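Local coordinates for alpha-hemoglobin stabilizing protein (Homo sapiens, PDB 1Z8U) that acts as a chaperone that binds free alpha-hemoglobin and protects it from precipitation and harmful aggregation during normal erythroid cell development, at residues Leu4-Asp9 with Gln55-Pro60; Lys16-Leu21 with Asp43-Tyr48; Asn28-Ser33 with Ala83-Phe88; Phe47-Tyr52 with Glu69-Leu74. The protein carries 1 engineered substitution. All blocks are in the same frame, centred on the assembly; numbering follows the deposited sequence.

The four contacts are strung along an elongated bundle of three helices, 5-23, 34-52 and 60-86. Interactions 1 and 3 lie near its two ends, with centres about 35 Å apart on opposite sides of the chain's centre; each ties an interhelix loop to a helix end. Interactions 2 and 4 lie in the middle, their centres about 8 Å apart; their segments overlap at Phe47 and Tyr48 of helix 34-52, and Tyr48 takes part in both contacts, meeting helix 5-23 in one and helix 60-86 in the other. Along the sequence, segments of interaction 3 alternate with those of interactions 1 and 2. A buried centre is thus fastened at both ends, while helices 5-23 and 34-52 also meet another protein chain, probably alpha-hemoglobin.

Interaction 1: residues Leu4-Asp9 with Gln55-Pro60; sequences LKANKD and QVTGEP
Asn7 and Thr57 are joined by a pair of hydrogen bonds between a side-chain amide and a peptide backbone. Asn7 ND2 donates to Thr57 O at 2.4 Å with an N-H...O angle of 165°, and Thr57 N donates to Asn7 OD1 at 2.5 Å. Both bonds are modelled very short and OD1 is placed less surely, so the pairing carries more weight than the exact lengths. Both ends of the amide are engaged by one residue, which would hold its rotation. Apolar contacts are fewer: Ala6 CB meets Thr57 CG2 at 3.3 Å, and Leu4 CD1 lies 4.2 Å from Gly58 CA, where the loop adopts backbone angles suited to glycine. The same leucine methyl packs against the carbonyl oxygen of Thr57. The first turn of helix 5-23 is thereby tied to the loop joining helices 34-52 and 60-86. From helix 60-86, Glu62 OE1 accepts a further bond from Asn7 ND2, while Ala66 touches both Asn7 and Val56.

Interaction 2: residues Lys16-Leu21 with Asp43-Tyr48; sequences KEFSVL and DWMNFY
Phe18 reaches from helix 5-23 into a pocket made by Tyr48, Met45 and Trp44. Its CB packs against Tyr48 CE2 at 3.8 Å. Anti to the backbone N (chi1 -170°), CG heads a ring that turns its edge to the Tyr48 face in a T-shaped stack: CD1 stands over the centre of the tyrosine ring, the centroids are 5.3 Å apart and the planes meet at 84°. Further out, CE1 lies 4.3 Å from Trp44 CB, and the tip atom CZ reaches Met45 CG at 3.9 Å. Met45 SD approaches the same ring obliquely, a Met-aromatic contact. One turn on, Leu21 CD1 sits over one face of the Trp44 indole, offset toward its rim, in a CH-pi contact 4.2 Å from the centroid of the five-membered ring. Tyr48 OH and Glu17 O make at most a weak hydrogen bond, while the Glu17 carboxylate bonds Tyr52 OH. The two segments run antiparallel at 154°; helix 60-86 adds Leu74 against Phe18 and Ala78 against Met45, completing the three-helix core.

Interaction 3: residues Asn28-Ser33 with Ala83-Phe88; sequences NDALVS and AKYRDF. Engineered in segment 28-33: Ala30 (natural residue Pro).
Tyr85 and Phe88 both hold CG anti to their backbone N (chi1 -178° in Tyr85), the tyrosine on the last turn of helix 60-86 and the phenylalanine in the turn after it; both rings meet the loop 28-33. The buried Tyr85 carries the contact: its OH donates to Val32 O at 2.4 Å, a very short bond whose acceptor lies in the plane of the ring. Val32 CG1, set between its backbone N and carbonyl carbon, reaches Tyr85 OH at 3.2 Å. Ala30, an engineered residue replacing the natural proline, brings CB to the ring edge, 3.6 Å from Tyr85 CE2. Phe88 contributes at the surface, its CZ lying 3.7 Å from Asn28 N; the Asn28 amide and the Phe88 ring are inclined at 75°. Phe27 makes an edge-to-face contact with Tyr85, and Met37 of helix 34-52 touches both Tyr85 and Val32. Ser33 OG is hydrogen-bonded to Asp36 N, an N-cap that starts helix 34-52 where this interhelix loop of the three-helix bundle ends.

Interaction 4: residues Phe47-Tyr52 with Glu69-Leu74; sequences FYINYY and ELRQEL
Ile49 and Arg71 cross at about a right angle, with the isoleucine tip over one face of the guanidinium. Ile49 CD1 lies 2.9 Å from Arg71 NE and 3.2 Å from CZ, distances that mark very tight packing or imprecise placement of one of the groups. The arginine chain is bent at chi3 (-90°), turning NE out of line with the extended stem; a long, weak ion pair links its NH2 to Glu42. Tyr52 and Leu70 likewise cross at about a right angle: the leucine CD2 approaches the ring obliquely and is 3.9 Å from Tyr52 CD2. The same methyl also lies 4.4 Å from Ile49 CG1. The segments belong to helices 34-52 and 60-86, an antiparallel pair of the three-helix bundle; the axes of segments 47-52 and 69-74 approach to 10.2 Å, with directions 154° apart. One turn along from Leu70, Leu74 points CD1 between two neighbours of helix 34-52, Tyr48 CB at 4.1 Å and Ile49 CG1 at 4.3 Å. Helix 5-23 covers this inner side, with Leu15 touching Leu74, Leu10 touching Tyr52, and Glu17 at the Tyr52 hydroxyl.

Interaction 1: residues Leu4-Asp9 with Gln55-Pro60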
loop_
_atom_site.group_PDB
_atom_site.type_symbol
_atom_site.label_atom_id
_atom_site.label_comp_id
_atom_site.label_asym_id
_atom_site.label_seq_id
_atom_site.Cartn_x
_atom_site.Cartn_y
_atom_site.Cartn_z
ATOM N N LEU A 4 10.457 24.426 14.390
ATOM C CA LEU A 4 9.392 24.375 15.393
ATOM C C LEU A 4 9.429 23.075 16.178
ATOM O O LEU A 4 9.390 21.988 15.599
ATOM C CB LEU A 4 8.021 24.532 14.733
ATOM C CG LEU A 4 6.941 25.278 15.518
ATOM C CD1 LEU A 4 5.703 25.403 14.650
ATOM C CD2 LEU A 4 6.622 24.549 16.812
ATOM N N LYS A 5 9.485 23.186 17.502
ATOM C CA LYS A 5 9.539 22.020 18.383
ATOM C C LYS A 5 8.393 21.032 18.164
ATOM O O LYS A 5 8.465 19.885 18.608
ATOM C CB LYS A 5 9.553 22.465 19.850
ATOM C CG LYS A 5 10.559 21.711 20.722
ATOM C CD LYS A 5 11.993 22.004 20.278
ATOM C CE LYS A 5 13.023 21.371 21.206
ATOM N NZ LYS A 5 14.421 21.674 20.782
ATOM N N ALA A 6 7.343 21.478 17.484
ATOM C CA ALA A 6 6.193 20.629 17.196
ATOM C C ALA A 6 6.461 19.804 15.940
ATOM O O ALA A 6 6.598 18.582 16.002
ATOM C CB ALA A 6 4.948 21.482 17.007
ATOM N N ASN A 7 6.548 20.482 14.802
ATOM C CA ASN A 7 6.805 19.811 13.535
ATOM C C ASN A 7 8.176 19.141 13.495
ATOM O O ASN A 7 8.433 18.300 12.634
ATOM C CB ASN A 7 6.692 20.800 12.376
ATOM C CG ASN A 7 5.384 21.556 12.387
ATOM O OD1 ASN A 7 4.338 20.992 12.692
ATOM N ND2 ASN A 7 5.433 22.838 12.044
ATOM N N LYS A 8 9.055 19.513 14.422
ATOM C CA LYS A 8 10.398 18.940 14.479
ATOM C C LYS A 8 10.325 17.448 14.783
ATOM O O LYS A 8 11.023 16.639 14.167
ATOM C CB LYS A 8 11.235 19.644 15.555
ATOM C CG LYS A 8 12.692 19.184 15.631
ATOM C CD LYS A 8 13.483 19.557 14.373
ATOM C CE LYS A 8 13.805 21.046 14.307
ATOM N NZ LYS A 8 14.870 21.473 15.259
ATOM N N ASP A 9 9.470 17.092 15.734
ATOM C CA ASP A 9 9.294 15.701 16.135
ATOM C C ASP A 9 8.359 14.966 15.170
ATOM O O ASP A 9 8.539 13.779 14.895
ATOM C CB ASP A 9 8.744 15.648 17.561
ATOM C CG ASP A 9 9.641 16.370 18.557
ATOM O OD1 ASP A 9 10.813 15.962 18.714
ATOM O OD2 ASP A 9 9.175 17.348 19.182
ATOM N N GLN A 55 -0.812 17.445 9.661
ATOM C CA GLN A 55 -0.215 17.356 10.988
ATOM C C GLN A 55 0.745 18.503 11.282
ATOM O O GLN A 55 0.926 18.882 12.436
ATOM C CB GLN A 55 0.512 16.022 11.138
ATOM C CG GLN A 55 -0.381 14.829 10.867
ATOM C CD GLN A 55 -1.572 14.768 11.808
ATOM O OE1 GLN A 55 -2.582 14.137 11.503
ATOM N NE2 GLN A 55 -1.453 15.415 12.961
ATOM N N VAL A 56 1.368 19.048 10.241
ATOM C CA VAL A 56 2.293 20.162 10.421
ATOM C C VAL A 56 1.530 21.316 11.044
ATOM O O VAL A 56 0.365 21.557 10.715
ATOM C CB VAL A 56 2.907 20.641 9.080
ATOM C CG1 VAL A 56 4.017 19.708 8.653
ATOM C CG2 VAL A 56 1.834 20.708 8.005
ATOM N N THR A 57 2.192 22.025 11.949
ATOM C CA THR A 57 1.580 23.147 12.636
ATOM C C THR A 57 2.393 24.422 12.461
ATOM O O THR A 57 3.599 24.376 12.222
ATOM C CB THR A 57 1.416 22.842 14.143
ATOM O OG1 THR A 57 1.195 24.061 14.858
ATOM C CG2 THR A 57 2.648 22.146 14.689
ATOM N N GLY A 58 1.716 25.560 12.570
ATOM C CA GLY A 58 2.388 26.837 12.427
ATOM C C GLY A 58 1.815 27.704 11.324
ATOM O O GLY A 58 0.643 27.574 10.951
ATOM N N GLU A 59 2.654 28.593 10.801
ATOM C CA GLU A 59 2.256 29.509 9.737
ATOM C C GLU A 59 2.764 28.995 8.390
ATOM O O GLU A 59 3.768 28.284 8.326
ATOM C CB GLU A 59 2.830 30.908 10.006
ATOM C CG GLU A 59 2.585 31.456 11.417
ATOM C CD GLU A 59 1.117 31.710 11.725
ATOM O OE1 GLU A 59 0.816 32.129 12.863
ATOM O OE2 GLU A 59 0.264 31.495 10.837
ATOM N N PRO A 60 2.077 29.360 7.294
ATOM C CA PRO A 60 2.436 28.950 5.934
ATOM C C PRO A 60 3.939 28.834 5.669
ATOM O O PRO A 60 4.408 27.825 5.147
ATOM C CB PRO A 60 1.766 30.017 5.080
ATOM C CG PRO A 60 0.484 30.224 5.813
ATOM C CD PRO A 60 0.936 30.295 7.264
#

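Interaction 2: residues Lys16-Leu21 with Asp43-Tyr48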
loop_
_atom_site.group_PDB
_atom_site.type_symbol
_atom_site.label_atom_id
_atom_site.label_comp_id
_atom_site.label_asym_id
_atom_site.label_seq_id
_atom_site.Cartn_x
_atom_site.Cartn_y
_atom_site.Cartn_z
ATOM N N LYS A 16 10.384 7.346 11.260
ATOM C CA LYS A 16 10.527 6.110 12.005
ATOM C C LYS A 16 9.492 5.172 11.407
ATOM O O LYS A 16 9.791 4.024 11.057
ATOM C CB LYS A 16 10.243 6.336 13.494
ATOM C CG LYS A 16 10.682 5.168 14.374
ATOM C CD LYS A 16 10.473 5.445 15.855
ATOM C CE LYS A 16 11.057 4.320 16.702
ATOM N NZ LYS A 16 10.471 2.989 16.360
ATOM N N GLU A 17 8.274 5.689 11.280
ATOM C CA GLU A 17 7.165 4.939 10.705
ATOM C C GLU A 17 7.537 4.493 9.290
ATOM O O GLU A 17 7.203 3.391 8.869
ATOM C CB GLU A 17 5.906 5.819 10.678
ATOM C CG GLU A 17 5.458 6.290 12.074
ATOM C CD GLU A 17 4.440 7.428 12.046
ATOM O OE1 GLU A 17 3.996 7.861 13.134
ATOM O OE2 GLU A 17 4.087 7.892 10.943
ATOM N N PHE A 18 8.250 5.352 8.569
ATOM C CA PHE A 18 8.664 5.046 7.209
ATOM C C PHE A 18 9.696 3.921 7.169
ATOM O O PHE A 18 9.767 3.156 6.200
ATOM C CB PHE A 18 9.247 6.292 6.540
ATOM C CG PHE A 18 9.477 6.130 5.067
ATOM C CD1 PHE A 18 8.398 5.992 4.196
ATOM C CD2 PHE A 18 10.763 6.093 4.552
ATOM C CE1 PHE A 18 8.599 5.820 2.837
ATOM C CE2 PHE A 18 10.981 5.923 3.193
ATOM C CZ PHE A 18 9.896 5.785 2.333
ATOM N N SER A 19 10.499 3.817 8.223
ATOM C CA SER A 19 11.524 2.783 8.282
ATOM C C SER A 19 10.942 1.419 8.589
ATOM O O SER A 19 11.363 0.421 8.010
ATOM C CB SER A 19 12.586 3.141 9.316
ATOM O OG SER A 19 13.404 4.188 8.831
ATOM N N VAL A 20 9.982 1.361 9.504
ATOM C CA VAL A 20 9.377 0.075 9.810
ATOM C C VAL A 20 8.675 -0.395 8.535
ATOM O O VAL A 20 8.636 -1.593 8.242
ATOM C CB VAL A 20 8.371 0.160 10.985
ATOM C CG1 VAL A 20 7.390 1.283 10.775
ATOM C CG2 VAL A 20 7.635 -1.146 11.104
ATOM N N LEU A 21 8.146 0.559 7.766
ATOM C CA LEU A 21 7.478 0.234 6.511
ATOM C C LEU A 21 8.534 -0.358 5.586
ATOM O O LEU A 21 8.386 -1.473 5.081
ATOM C CB LEU A 21 6.892 1.494 5.857
ATOM C CG LEU A 21 5.702 1.389 4.887
ATOM C CD1 LEU A 21 5.933 2.323 3.700
ATOM C CD2 LEU A 21 5.501 -0.036 4.404
ATOM N N ASP A 43 4.827 6.617 -4.205
ATOM C CA ASP A 43 3.441 6.692 -3.738
ATOM C C ASP A 43 3.455 6.678 -2.213
ATOM O O ASP A 43 2.714 7.421 -1.560
ATOM C CB ASP A 43 2.614 5.520 -4.264
ATOM C CG ASP A 43 2.162 5.720 -5.701
ATOM O OD1 ASP A 43 1.583 4.780 -6.277
ATOM O OD2 ASP A 43 2.371 6.814 -6.258
ATOM N N TRP A 44 4.317 5.843 -1.646
ATOM C CA TRP A 44 4.440 5.769 -0.198
ATOM C C TRP A 44 4.916 7.101 0.367
ATOM O O TRP A 44 4.485 7.507 1.443
ATOM C CB TRP A 44 5.418 4.674 0.208
ATOM C CG TRP A 44 4.919 3.294 -0.068
ATOM C CD1 TRP A 44 3.620 2.908 -0.250
ATOM C CD2 TRP A 44 5.705 2.099 -0.119
ATOM N NE1 TRP A 44 3.551 1.547 -0.408
ATOM C CE2 TRP A 44 4.816 1.025 -0.333
ATOM C CE3 TRP A 44 7.077 1.831 -0.001
ATOM C CZ2 TRP A 44 5.256 -0.302 -0.433
ATOM C CZ3 TRP A 44 7.513 0.516 -0.099
ATOM C CH2 TRP A 44 6.605 -0.535 -0.314
ATOM N N MET A 45 5.804 7.788 -0.349
ATOM C CA MET A 45 6.278 9.083 0.140
ATOM C C MET A 45 5.211 10.154 -0.062
ATOM O O MET A 45 4.942 10.940 0.841
ATOM C CB MET A 45 7.604 9.473 -0.532
ATOM C CG MET A 45 8.755 8.598 -0.058
ATOM S SD MET A 45 10.381 9.121 -0.603
ATOM C CE MET A 45 10.611 8.089 -2.041
ATOM N N ASN A 46 4.588 10.178 -1.236
ATOM C CA ASN A 46 3.521 11.144 -1.475
ATOM C C ASN A 46 2.553 10.972 -0.311
ATOM O O ASN A 46 2.147 11.932 0.337
ATOM C CB ASN A 46 2.804 10.844 -2.798
ATOM C CG ASN A 46 3.614 11.267 -4.013
ATOM O OD1 ASN A 46 3.234 10.996 -5.157
ATOM N ND2 ASN A 46 4.731 11.940 -3.773
ATOM N N PHE A 47 2.219 9.712 -0.052
ATOM C CA PHE A 47 1.316 9.322 1.020
ATOM C C PHE A 47 1.662 9.989 2.354
ATOM O O PHE A 47 0.815 10.648 2.946
ATOM C CB PHE A 47 1.332 7.785 1.152
ATOM C CG PHE A 47 0.754 7.275 2.438
ATOM C CD1 PHE A 47 1.428 6.300 3.170
ATOM C CD2 PHE A 47 -0.441 7.793 2.939
ATOM C CE1 PHE A 47 0.930 5.848 4.386
ATOM C CE2 PHE A 47 -0.953 7.351 4.155
ATOM C CZ PHE A 47 -0.266 6.375 4.883
ATOM N N TYR A 48 2.893 9.808 2.831
ATOM C CA TYR A 48 3.325 10.411 4.097
ATOM C C TYR A 48 3.240 11.931 4.064
ATOM O O TYR A 48 2.802 12.566 5.023
ATOM C CB TYR A 48 4.762 10.011 4.436
ATOM C CG TYR A 48 4.879 8.684 5.133
ATOM C CD1 TYR A 48 4.378 7.522 4.543
ATOM C CD2 TYR A 48 5.503 8.579 6.381
ATOM C CE1 TYR A 48 4.498 6.285 5.172
ATOM C CE2 TYR A 48 5.630 7.337 7.024
ATOM C CZ TYR A 48 5.126 6.194 6.406
ATOM O OH TYR A 48 5.275 4.961 6.990
#

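Interaction 3: residues Asn28-Ser33 with Ala83-Phe88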
loop_
_atom_site.group_PDB
_atom_site.type_symbol
_atom_site.label_atom_id
_atom_site.label_comp_id
_atom_site.label_asym_id
_atom_site.label_seq_id
_atom_site.Cartn_x
_atom_site.Cartn_y
_atom_site.Cartn_z
ATOM N N ASN A 28 11.927 -11.138 -1.671
ATOM C CA ASN A 28 11.556 -12.350 -2.400
ATOM C C ASN A 28 10.090 -12.328 -2.794
ATOM O O ASN A 28 9.615 -13.206 -3.515
ATOM C CB ASN A 28 11.848 -13.607 -1.578
ATOM C CG ASN A 28 13.197 -14.217 -1.907
ATOM O OD1 ASN A 28 13.503 -14.470 -3.071
ATOM N ND2 ASN A 28 14.006 -14.462 -0.882
ATOM N N ASP A 29 9.380 -11.306 -2.326
ATOM C CA ASP A 29 7.963 -11.158 -2.620
ATOM C C ASP A 29 7.656 -9.804 -3.272
ATOM O O ASP A 29 6.778 -9.069 -2.805
ATOM C CB ASP A 29 7.146 -11.315 -1.329
ATOM C CG ASP A 29 7.481 -12.595 -0.576
ATOM O OD1 ASP A 29 7.431 -13.683 -1.186
ATOM O OD2 ASP A 29 7.791 -12.514 0.630
ATOM N N ALA A 30 8.373 -9.481 -4.348
ATOM C CA ALA A 30 8.168 -8.216 -5.052
ATOM C C ALA A 30 7.714 -8.389 -6.503
ATOM O O ALA A 30 6.753 -7.751 -6.932
ATOM C CB ALA A 30 9.440 -7.383 -5.009
ATOM N N LEU A 31 8.405 -9.254 -7.245
ATOM C CA LEU A 31 8.110 -9.507 -8.661
ATOM C C LEU A 31 7.781 -8.234 -9.431
ATOM O O LEU A 31 7.308 -8.286 -10.568
ATOM C CB LEU A 31 6.960 -10.504 -8.831
ATOM C CG LEU A 31 7.231 -11.969 -8.477
ATOM C CD1 LEU A 31 5.959 -12.791 -8.679
ATOM C CD2 LEU A 31 8.363 -12.501 -9.346
ATOM N N VAL A 32 8.027 -7.093 -8.804
ATOM C CA VAL A 32 7.780 -5.819 -9.438
ATOM C C VAL A 32 9.120 -5.350 -10.004
ATOM O O VAL A 32 10.177 -5.642 -9.439
ATOM C CB VAL A 32 7.230 -4.795 -8.423
ATOM C CG1 VAL A 32 8.235 -4.560 -7.319
ATOM C CG2 VAL A 32 6.900 -3.503 -9.122
ATOM N N SER A 33 9.081 -4.644 -11.128
ATOM C CA SER A 33 10.299 -4.159 -11.756
ATOM C C SER A 33 10.907 -2.995 -10.972
ATOM O O SER A 33 10.274 -2.423 -10.082
ATOM C CB SER A 33 10.001 -3.722 -13.189
ATOM O OG SER A 33 9.173 -2.572 -13.211
ATOM N N ALA A 83 18.476 1.091 -3.524
ATOM C CA ALA A 83 19.771 0.529 -3.894
ATOM C C ALA A 83 19.848 -0.957 -3.567
ATOM O O ALA A 83 20.251 -1.768 -4.406
ATOM C CB ALA A 83 20.884 1.276 -3.179
ATOM N N LYS A 84 19.471 -1.314 -2.343
ATOM C CA LYS A 84 19.505 -2.709 -1.946
ATOM C C LYS A 84 18.591 -3.504 -2.874
ATOM O O LYS A 84 18.973 -4.563 -3.368
ATOM C CB LYS A 84 19.055 -2.876 -0.495
ATOM C CG LYS A 84 19.289 -4.282 0.039
ATOM C CD LYS A 84 18.711 -4.478 1.435
ATOM C CE LYS A 84 18.885 -5.921 1.896
ATOM N NZ LYS A 84 18.191 -6.186 3.186
ATOM N N TYR A 85 17.389 -2.986 -3.120
ATOM C CA TYR A 85 16.443 -3.660 -4.003
ATOM C C TYR A 85 16.980 -3.684 -5.420
ATOM O O TYR A 85 16.738 -4.620 -6.175
ATOM C CB TYR A 85 15.082 -2.959 -3.989
ATOM C CG TYR A 85 14.045 -3.645 -4.855
ATOM C CD1 TYR A 85 13.789 -3.213 -6.158
ATOM C CD2 TYR A 85 13.340 -4.752 -4.379
ATOM C CE1 TYR A 85 12.855 -3.869 -6.965
ATOM C CE2 TYR A 85 12.410 -5.415 -5.173
ATOM C CZ TYR A 85 12.171 -4.971 -6.464
ATOM O OH TYR A 85 11.249 -5.638 -7.242
ATOM N N ARG A 86 17.706 -2.638 -5.781
ATOM C CA ARG A 86 18.290 -2.544 -7.106
ATOM C C ARG A 86 19.262 -3.706 -7.247
ATOM O O ARG A 86 19.372 -4.319 -8.310
ATOM C CB ARG A 86 19.041 -1.228 -7.247
ATOM C CG ARG A 86 19.250 -0.779 -8.674
ATOM C CD ARG A 86 18.425 0.459 -8.940
ATOM N NE ARG A 86 18.751 1.531 -8.005
ATOM C CZ ARG A 86 18.096 2.683 -7.938
ATOM N NH1 ARG A 86 17.074 2.913 -8.751
ATOM N NH2 ARG A 86 18.462 3.603 -7.058
ATOM N N ASP A 87 19.963 -4.003 -6.156
ATOM C CA ASP A 87 20.938 -5.086 -6.129
ATOM C C ASP A 87 20.266 -6.412 -5.778
ATOM O O ASP A 87 20.855 -7.269 -5.122
ATOM C CB ASP A 87 22.048 -4.773 -5.119
ATOM C CG ASP A 87 23.199 -5.772 -5.182
ATOM O OD1 ASP A 87 23.768 -5.958 -6.281
ATOM O OD2 ASP A 87 23.537 -6.366 -4.133
ATOM N N PHE A 88 19.027 -6.573 -6.225
ATOM C CA PHE A 88 18.282 -7.798 -5.983
ATOM C C PHE A 88 17.958 -8.383 -7.351
ATOM O O PHE A 88 17.440 -9.490 -7.463
ATOM C CB PHE A 88 16.993 -7.500 -5.215
ATOM C CG PHE A 88 16.307 -8.724 -4.681
ATOM C CD1 PHE A 88 16.929 -9.522 -3.726
ATOM C CD2 PHE A 88 15.046 -9.086 -5.138
ATOM C CE1 PHE A 88 16.303 -10.667 -3.235
ATOM C CE2 PHE A 88 14.413 -10.228 -4.653
ATOM C CZ PHE A 88 15.042 -11.019 -3.700
#

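Interaction 4: residues Phe47-Tyr52 with Glu69-Leu74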
loop_
_atom_site.group_PDB
_atom_site.type_symbol
_atom_site.label_atom_id
_atom_site.label_comp_id
_atom_site.label_asym_id
_atom_site.label_seq_id
_atom_site.Cartn_x
_atom_site.Cartn_y
_atom_site.Cartn_z
ATOM N N PHE A 47 2.219 9.712 -0.052
ATOM C CA PHE A 47 1.316 9.322 1.020
ATOM C C PHE A 47 1.662 9.989 2.354
ATOM O O PHE A 47 0.815 10.648 2.946
ATOM C CB PHE A 47 1.332 7.785 1.152
ATOM C CG PHE A 47 0.754 7.275 2.438
ATOM C CD1 PHE A 47 1.428 6.300 3.170
ATOM C CD2 PHE A 47 -0.441 7.793 2.939
ATOM C CE1 PHE A 47 0.930 5.848 4.386
ATOM C CE2 PHE A 47 -0.953 7.351 4.155
ATOM C CZ PHE A 47 -0.266 6.375 4.883
ATOM N N TYR A 48 2.893 9.808 2.831
ATOM C CA TYR A 48 3.325 10.411 4.097
ATOM C C TYR A 48 3.240 11.931 4.064
ATOM O O TYR A 48 2.802 12.566 5.023
ATOM C CB TYR A 48 4.762 10.011 4.436
ATOM C CG TYR A 48 4.879 8.684 5.133
ATOM C CD1 TYR A 48 4.378 7.522 4.543
ATOM C CD2 TYR A 48 5.503 8.579 6.381
ATOM C CE1 TYR A 48 4.498 6.285 5.172
ATOM C CE2 TYR A 48 5.630 7.337 7.024
ATOM C CZ TYR A 48 5.126 6.194 6.406
ATOM O OH TYR A 48 5.275 4.961 6.990
ATOM N N ILE A 49 3.666 12.521 2.960
ATOM C CA ILE A 49 3.620 13.963 2.845
ATOM C C ILE A 49 2.181 14.445 2.953
ATOM O O ILE A 49 1.867 15.285 3.791
ATOM C CB ILE A 49 4.220 14.422 1.514
ATOM C CG1 ILE A 49 5.726 14.184 1.529
ATOM C CG2 ILE A 49 3.927 15.886 1.279
ATOM C CD1 ILE A 49 6.374 14.430 0.195
ATOM N N ASN A 50 1.303 13.901 2.117
ATOM C CA ASN A 50 -0.098 14.302 2.132
ATOM C C ASN A 50 -0.735 14.023 3.483
ATOM O O ASN A 50 -1.753 14.617 3.827
ATOM C CB ASN A 50 -0.872 13.578 1.032
ATOM C CG ASN A 50 -0.269 13.798 -0.357
ATOM O OD1 ASN A 50 -0.856 13.403 -1.371
ATOM N ND2 ASN A 50 0.909 14.421 -0.407
ATOM N N TYR A 51 -0.132 13.121 4.252
ATOM C CA TYR A 51 -0.658 12.791 5.572
ATOM C C TYR A 51 -0.279 13.868 6.571
ATOM O O TYR A 51 -1.144 14.525 7.147
ATOM C CB TYR A 51 -0.115 11.444 6.072
ATOM C CG TYR A 51 -0.456 11.159 7.528
ATOM C CD1 TYR A 51 0.545 11.075 8.496
ATOM C CD2 TYR A 51 -1.786 10.986 7.938
ATOM C CE1 TYR A 51 0.233 10.820 9.846
ATOM C CE2 TYR A 51 -2.109 10.733 9.274
ATOM C CZ TYR A 51 -1.099 10.647 10.223
ATOM O OH TYR A 51 -1.410 10.362 11.539
ATOM N N TYR A 52 1.025 14.031 6.776
ATOM C CA TYR A 52 1.544 15.016 7.706
ATOM C C TYR A 52 1.265 16.432 7.264
ATOM O O TYR A 52 1.569 17.366 7.985
ATOM C CB TYR A 52 3.046 14.832 7.892
ATOM C CG TYR A 52 3.390 13.644 8.744
ATOM C CD1 TYR A 52 2.961 13.572 10.069
ATOM C CD2 TYR A 52 4.131 12.586 8.229
ATOM C CE1 TYR A 52 3.262 12.477 10.861
ATOM C CE2 TYR A 52 4.439 11.482 9.010
ATOM C CZ TYR A 52 4.005 11.436 10.325
ATOM O OH TYR A 52 4.342 10.365 11.113
ATOM N N GLU A 69 11.350 19.400 4.492
ATOM C CA GLU A 69 12.433 18.725 5.198
ATOM C C GLU A 69 12.096 17.243 5.278
ATOM O O GLU A 69 12.965 16.385 5.112
ATOM C CB GLU A 69 12.612 19.288 6.614
ATOM C CG GLU A 69 13.947 18.900 7.256
ATOM C CD GLU A 69 13.933 18.975 8.777
ATOM O OE1 GLU A 69 13.500 20.013 9.322
ATOM O OE2 GLU A 69 14.362 17.995 9.429
ATOM N N LEU A 70 10.825 16.947 5.537
ATOM C CA LEU A 70 10.365 15.567 5.625
ATOM C C LEU A 70 10.731 14.832 4.339
ATOM O O LEU A 70 11.499 13.866 4.365
ATOM C CB LEU A 70 8.846 15.523 5.839
ATOM C CG LEU A 70 8.159 14.154 5.724
ATOM C CD1 LEU A 70 8.670 13.200 6.803
ATOM C CD2 LEU A 70 6.658 14.349 5.834
ATOM N N ARG A 71 10.185 15.296 3.217
ATOM C CA ARG A 71 10.468 14.677 1.931
ATOM C C ARG A 71 11.972 14.502 1.715
ATOM O O ARG A 71 12.402 13.480 1.176
ATOM C CB ARG A 71 9.858 15.498 0.792
ATOM C CG ARG A 71 10.320 15.054 -0.585
ATOM C CD ARG A 71 9.439 15.607 -1.687
ATOM N NE ARG A 71 8.329 14.708 -1.987
ATOM C CZ ARG A 71 7.327 14.997 -2.813
ATOM N NH1 ARG A 71 7.288 16.173 -3.429
ATOM N NH2 ARG A 71 6.364 14.106 -3.024
ATOM N N GLN A 72 12.767 15.490 2.135
ATOM C CA GLN A 72 14.223 15.412 1.997
ATOM C C GLN A 72 14.733 14.188 2.754
ATOM O O GLN A 72 15.617 13.473 2.279
ATOM C CB GLN A 72 14.913 16.650 2.583
ATOM C CG GLN A 72 16.107 17.195 1.817
ATOM C CD GLN A 72 17.386 16.416 2.127
ATOM O OE1 GLN A 72 18.063 15.930 1.217
ATOM N NE2 GLN A 72 17.715 16.288 3.410
ATOM N N GLU A 73 14.168 13.964 3.938
ATOM C CA GLU A 73 14.557 12.845 4.788
ATOM C C GLU A 73 13.994 11.507 4.325
ATOM O O GLU A 73 14.690 10.490 4.370
ATOM C CB GLU A 73 14.131 13.113 6.233
ATOM C CG GLU A 73 14.838 14.301 6.875
ATOM C CD GLU A 73 16.343 14.105 6.993
ATOM O OE1 GLU A 73 17.029 15.048 7.442
ATOM O OE2 GLU A 73 16.844 13.014 6.644
ATOM N N LEU A 74 12.739 11.504 3.886
ATOM C CA LEU A 74 12.114 10.277 3.411
ATOM C C LEU A 74 12.958 9.683 2.288
ATOM O O LEU A 74 13.111 8.466 2.184
ATOM C CB LEU A 74 10.697 10.567 2.917
ATOM C CG LEU A 74 9.720 10.955 4.027
ATOM C CD1 LEU A 74 8.440 11.496 3.428
ATOM C CD2 LEU A 74 9.441 9.752 4.902
#